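Local coordinates for interphotoreceptor retinoid-binding protein (Xenopus laevis, PDB 1J7X), which probably binds retinoids and carries them between the photoreceptors and the pigment epithelium of the retina, at residues Y19-L32 against L50-L63. Sequence-based numbering, arbitrary orientation.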
# COMPACT_ATOMS: atom_id res chain seq x y z
N TYR A 19 6.77 10.36 15.26
CA TYR A 19 7.56 9.90 14.10
C TYR A 19 7.89 8.42 14.26
O TYR A 19 8.57 8.02 15.25
CB TYR A 19 8.84 10.72 13.98
CG TYR A 19 9.72 10.35 12.86
CD1 TYR A 19 9.17 10.05 11.60
CD2 TYR A 19 11.08 10.32 12.98
CE1 TYR A 19 9.95 9.77 10.54
CE2 TYR A 19 11.87 9.90 11.90
CZ TYR A 19 11.28 9.71 10.63
OH TYR A 19 12.08 9.36 9.58
N ALA A 20 7.50 7.63 13.27
CA ALA A 20 7.75 6.18 13.34
C ALA A 20 9.15 5.74 13.74
O ALA A 20 9.31 4.72 14.40
CB ALA A 20 7.45 5.53 12.04
N PHE A 21 10.16 6.46 13.30
CA PHE A 21 11.55 6.10 13.58
C PHE A 21 11.99 6.83 14.89
O PHE A 21 12.77 7.74 14.83
CB PHE A 21 12.46 6.50 12.47
CG PHE A 21 12.48 5.56 11.28
CD1 PHE A 21 13.03 4.31 11.39
CD2 PHE A 21 11.96 5.95 10.07
CE1 PHE A 21 13.08 3.53 10.38
CE2 PHE A 21 12.00 5.12 9.03
CZ PHE A 21 12.55 3.91 9.16
N SER A 22 11.50 6.37 16.03
CA SER A 22 11.89 6.92 17.35
C SER A 22 13.38 7.06 17.62
O SER A 22 13.84 8.04 18.29
CB SER A 22 11.16 6.15 18.44
OG SER A 22 11.71 4.84 18.54
N GLU A 23 14.11 6.12 17.05
CA GLU A 23 15.53 6.05 17.23
C GLU A 23 16.20 7.19 16.60
O GLU A 23 17.36 7.42 16.85
CB GLU A 23 16.07 4.70 16.72
CG GLU A 23 15.94 4.46 15.23
CD GLU A 23 14.78 3.55 14.82
OE1 GLU A 23 13.63 3.80 15.27
OE2 GLU A 23 15.08 2.58 14.03
N ARG A 24 15.49 7.99 15.76
CA ARG A 24 16.11 9.13 15.16
C ARG A 24 15.89 10.42 15.95
O ARG A 24 16.50 11.42 15.65
CB ARG A 24 15.60 9.33 13.69
CG ARG A 24 16.03 8.13 12.80
CD ARG A 24 15.47 8.11 11.48
NE ARG A 24 15.92 6.98 10.67
CZ ARG A 24 15.50 6.80 9.41
NH1 ARG A 24 14.65 7.66 8.86
NH2 ARG A 24 15.94 5.79 8.71
N ILE A 25 15.01 10.38 16.96
CA ILE A 25 14.60 11.56 17.64
C ILE A 25 15.78 12.25 18.37
O ILE A 25 15.92 13.46 18.29
CB ILE A 25 13.49 11.28 18.59
CG1 ILE A 25 12.24 10.77 17.84
CG2 ILE A 25 13.14 12.48 19.41
CD1 ILE A 25 11.72 11.65 16.75
N PRO A 26 16.60 11.47 19.10
CA PRO A 26 17.73 12.13 19.82
C PRO A 26 18.55 13.02 18.94
O PRO A 26 18.72 14.21 19.23
CB PRO A 26 18.48 10.95 20.36
CG PRO A 26 17.49 9.93 20.60
CD PRO A 26 16.57 9.99 19.35
N THR A 27 19.01 12.48 17.81
CA THR A 27 19.78 13.23 16.84
C THR A 27 19.08 14.43 16.19
O THR A 27 19.69 15.52 15.97
CB THR A 27 20.29 12.24 15.81
OG1 THR A 27 21.20 11.40 16.49
CG2 THR A 27 21.14 12.92 14.75
N LEU A 28 17.78 14.28 15.94
CA LEU A 28 16.99 15.34 15.36
C LEU A 28 16.85 16.47 16.38
O LEU A 28 16.85 17.66 16.02
CB LEU A 28 15.62 14.81 15.03
CG LEU A 28 15.59 14.05 13.76
CD1 LEU A 28 14.21 13.25 13.66
CD2 LEU A 28 15.68 15.00 12.60
N LEU A 29 16.71 16.09 17.64
CA LEU A 29 16.58 17.11 18.73
C LEU A 29 17.93 17.84 18.95
O LEU A 29 17.95 19.00 19.45
CB LEU A 29 16.10 16.45 20.07
CG LEU A 29 14.58 16.35 20.25
CD1 LEU A 29 13.95 17.73 20.47
CD2 LEU A 29 13.95 15.79 19.09
N GLN A 30 19.03 17.23 18.52
CA GLN A 30 20.33 17.92 18.60
C GLN A 30 20.51 18.86 17.40
O GLN A 30 20.98 20.01 17.54
CB GLN A 30 21.46 16.89 18.56
CG GLN A 30 21.59 16.03 19.84
CD GLN A 30 22.06 16.79 21.05
OE1 GLN A 30 22.78 17.82 20.89
NE2 GLN A 30 21.70 16.27 22.29
N HIS A 31 20.16 18.39 16.19
CA HIS A 31 20.45 19.17 15.04
C HIS A 31 19.45 20.32 14.82
O HIS A 31 19.81 21.41 14.45
CB HIS A 31 20.46 18.27 13.82
CG HIS A 31 21.72 17.50 13.66
ND1 HIS A 31 22.95 18.09 13.54
CD2 HIS A 31 21.94 16.16 13.57
CE1 HIS A 31 23.87 17.17 13.38
NE2 HIS A 31 23.28 15.98 13.40
N LEU A 32 18.17 20.03 14.89
CA LEU A 32 17.19 21.04 14.54
C LEU A 32 17.36 22.43 15.25
O LEU A 32 17.21 23.46 14.60
CB LEU A 32 15.82 20.53 14.77
CG LEU A 32 15.38 19.45 13.80
CD1 LEU A 32 14.01 18.89 14.11
CD2 LEU A 32 15.42 20.02 12.35
N LEU A 50 13.47 23.38 6.63
CA LEU A 50 13.27 22.26 7.48
C LEU A 50 13.15 20.96 6.68
O LEU A 50 13.72 19.95 7.14
CB LEU A 50 12.10 22.40 8.39
CG LEU A 50 12.38 23.46 9.48
CD1 LEU A 50 11.07 23.87 10.13
CD2 LEU A 50 13.29 22.81 10.47
N ASN A 51 12.56 21.00 5.49
CA ASN A 51 12.42 19.83 4.63
C ASN A 51 13.81 19.37 4.17
O ASN A 51 14.14 18.14 4.24
CB ASN A 51 11.54 20.08 3.44
CG ASN A 51 10.11 20.01 3.76
OD1 ASN A 51 9.27 20.63 3.06
ND2 ASN A 51 9.77 19.16 4.69
N TYR A 52 14.68 20.31 3.84
CA TYR A 52 16.06 19.90 3.38
C TYR A 52 16.83 19.30 4.50
O TYR A 52 17.52 18.25 4.38
CB TYR A 52 16.86 21.11 2.89
CG TYR A 52 18.03 20.71 1.96
CD1 TYR A 52 17.73 20.14 0.70
CD2 TYR A 52 19.30 20.92 2.29
CE1 TYR A 52 18.74 19.78 -0.24
CE2 TYR A 52 20.33 20.55 1.40
CZ TYR A 52 20.04 19.94 0.13
OH TYR A 52 21.03 19.62 -0.90
N GLU A 53 16.72 19.93 5.68
CA GLU A 53 17.37 19.40 6.85
C GLU A 53 16.80 18.08 7.28
O GLU A 53 17.54 17.12 7.53
CB GLU A 53 17.35 20.42 7.98
CG GLU A 53 18.52 20.25 8.92
CD GLU A 53 19.86 20.34 8.18
OE1 GLU A 53 20.00 21.27 7.36
OE2 GLU A 53 20.72 19.44 8.42
N LEU A 54 15.46 17.96 7.33
CA LEU A 54 14.91 16.69 7.70
C LEU A 54 15.34 15.54 6.77
O LEU A 54 15.62 14.45 7.25
CB LEU A 54 13.37 16.72 7.78
CG LEU A 54 12.81 17.60 8.99
CD1 LEU A 54 11.37 17.86 8.80
CD2 LEU A 54 13.05 16.90 10.32
N GLN A 55 15.33 15.78 5.47
CA GLN A 55 15.68 14.70 4.52
C GLN A 55 17.18 14.37 4.64
O GLN A 55 17.58 13.24 4.57
CB GLN A 55 15.36 15.11 3.12
CG GLN A 55 13.91 15.21 2.79
CD GLN A 55 13.12 13.94 3.30
OE1 GLN A 55 13.53 12.77 3.00
NE2 GLN A 55 12.13 14.15 4.18
N SER A 56 18.00 15.36 4.99
CA SER A 56 19.42 15.05 5.18
C SER A 56 19.67 14.19 6.36
O SER A 56 20.48 13.28 6.39
CB SER A 56 20.18 16.34 5.31
OG SER A 56 20.14 17.05 4.10
N LEU A 57 18.89 14.40 7.38
CA LEU A 57 19.01 13.69 8.58
C LEU A 57 18.22 12.44 8.66
O LEU A 57 18.62 11.57 9.46
CB LEU A 57 18.51 14.59 9.69
CG LEU A 57 19.32 15.87 9.86
CD1 LEU A 57 18.77 16.68 11.01
CD2 LEU A 57 20.83 15.42 10.18
N THR A 58 17.13 12.29 7.88
CA THR A 58 16.31 11.05 7.97
C THR A 58 16.21 10.24 6.71
O THR A 58 15.93 9.06 6.75
CB THR A 58 14.83 11.35 8.37
OG1 THR A 58 14.21 12.11 7.30
CG2 THR A 58 14.79 12.25 9.65
N GLU A 59 16.34 10.84 5.55
CA GLU A 59 16.21 10.10 4.32
C GLU A 59 14.90 9.42 4.26
O GLU A 59 14.80 8.26 3.84
CB GLU A 59 17.35 9.12 4.08
CG GLU A 59 18.71 9.87 3.91
CD GLU A 59 19.83 8.85 3.47
OE1 GLU A 59 19.77 7.70 3.87
OE2 GLU A 59 20.70 9.21 2.70
N ASP A 60 13.89 10.09 4.77
CA ASP A 60 12.53 9.60 4.84
C ASP A 60 11.63 10.58 4.21
O ASP A 60 11.03 11.44 4.88
CB ASP A 60 12.17 9.36 6.32
CG ASP A 60 10.85 8.73 6.53
OD1 ASP A 60 10.06 8.53 5.60
OD2 ASP A 60 10.47 8.37 7.71
N PRO A 61 11.32 10.36 2.92
CA PRO A 61 10.42 11.23 2.17
C PRO A 61 8.95 11.38 2.69
O PRO A 61 8.25 12.29 2.26
CB PRO A 61 10.39 10.59 0.72
CG PRO A 61 11.56 9.75 0.64
CD PRO A 61 11.86 9.26 2.10
N ARG A 62 8.55 10.51 3.60
CA ARG A 62 7.20 10.53 4.14
C ARG A 62 6.99 11.72 5.11
O ARG A 62 5.90 12.21 5.26
CB ARG A 62 6.91 9.21 4.84
CG ARG A 62 7.01 7.94 4.01
CD ARG A 62 6.87 6.71 4.83
NE ARG A 62 7.92 6.66 5.86
CZ ARG A 62 7.88 5.89 6.90
NH1 ARG A 62 6.97 4.93 6.99
NH2 ARG A 62 8.80 6.04 7.82
N LEU A 63 8.08 12.16 5.76
CA LEU A 63 8.09 13.22 6.71
C LEU A 63 8.31 14.45 5.91
O LEU A 63 9.42 14.71 5.41
CB LEU A 63 9.24 13.00 7.71
CG LEU A 63 9.56 14.07 8.68
CD1 LEU A 63 8.29 14.29 9.51
CD2 LEU A 63 10.78 13.72 9.56
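Tyr19 and Asp60 reach for each other from opposite directions: each has CG anti to its own backbone N (chi1 180° and -174°), which brings the phenol to the carboxylate. Tyr19 OH donates to Asp60 OD2 over 2.7 Å, on the anti lone pair, and the long, rigid phenol suits a donor that must cross between two chain segments. Arg62 comes to the syn sides, tilted somewhat out of the carboxylate plane; its bend at chi3 presents the guanidinium side-on for a salt bridge, NE to Asp60 OD1 at 2.9 Å and NH2 to OD2 at 2.9 Å. Asp60 OD1 also accepts from Arg62 N, an Asx turn that ties the carboxylate to its own loop. An asparagine here would probably weaken this grip, leaving the Arg62 guanidinium without its countercharge and one of its donors facing an amide NH2. The Phe21 ring turns its edge to OD2, while one face has the Arg24 guanidinium over it, CZ 3.6 Å above the ring centre. Leu63 CD2 covers a face of the Tyr19 ring, 4.1 Å above the plane and offset toward the rim.

Farther along, apolar branches take over. Leu28 CD2 lies 3.9 Å from Leu57 CD1 and also meets Leu54 CD2, and Leu32 CD2 touches Leu50 CD2. His31 packs its CD2 against Leu57 CD2 at 3.6 Å. Helices 25-31 and 50-58 run roughly antiparallel, at 142°, and Leu32 also touches Leu8 and Cys12 of helix 2-18. Such leucine-lined helix packing, closed at one end by the buried Tyr19-Asp60 bond and the Arg62 salt bridge, belongs to the N-terminal domain of this S41-peptidase-related protein.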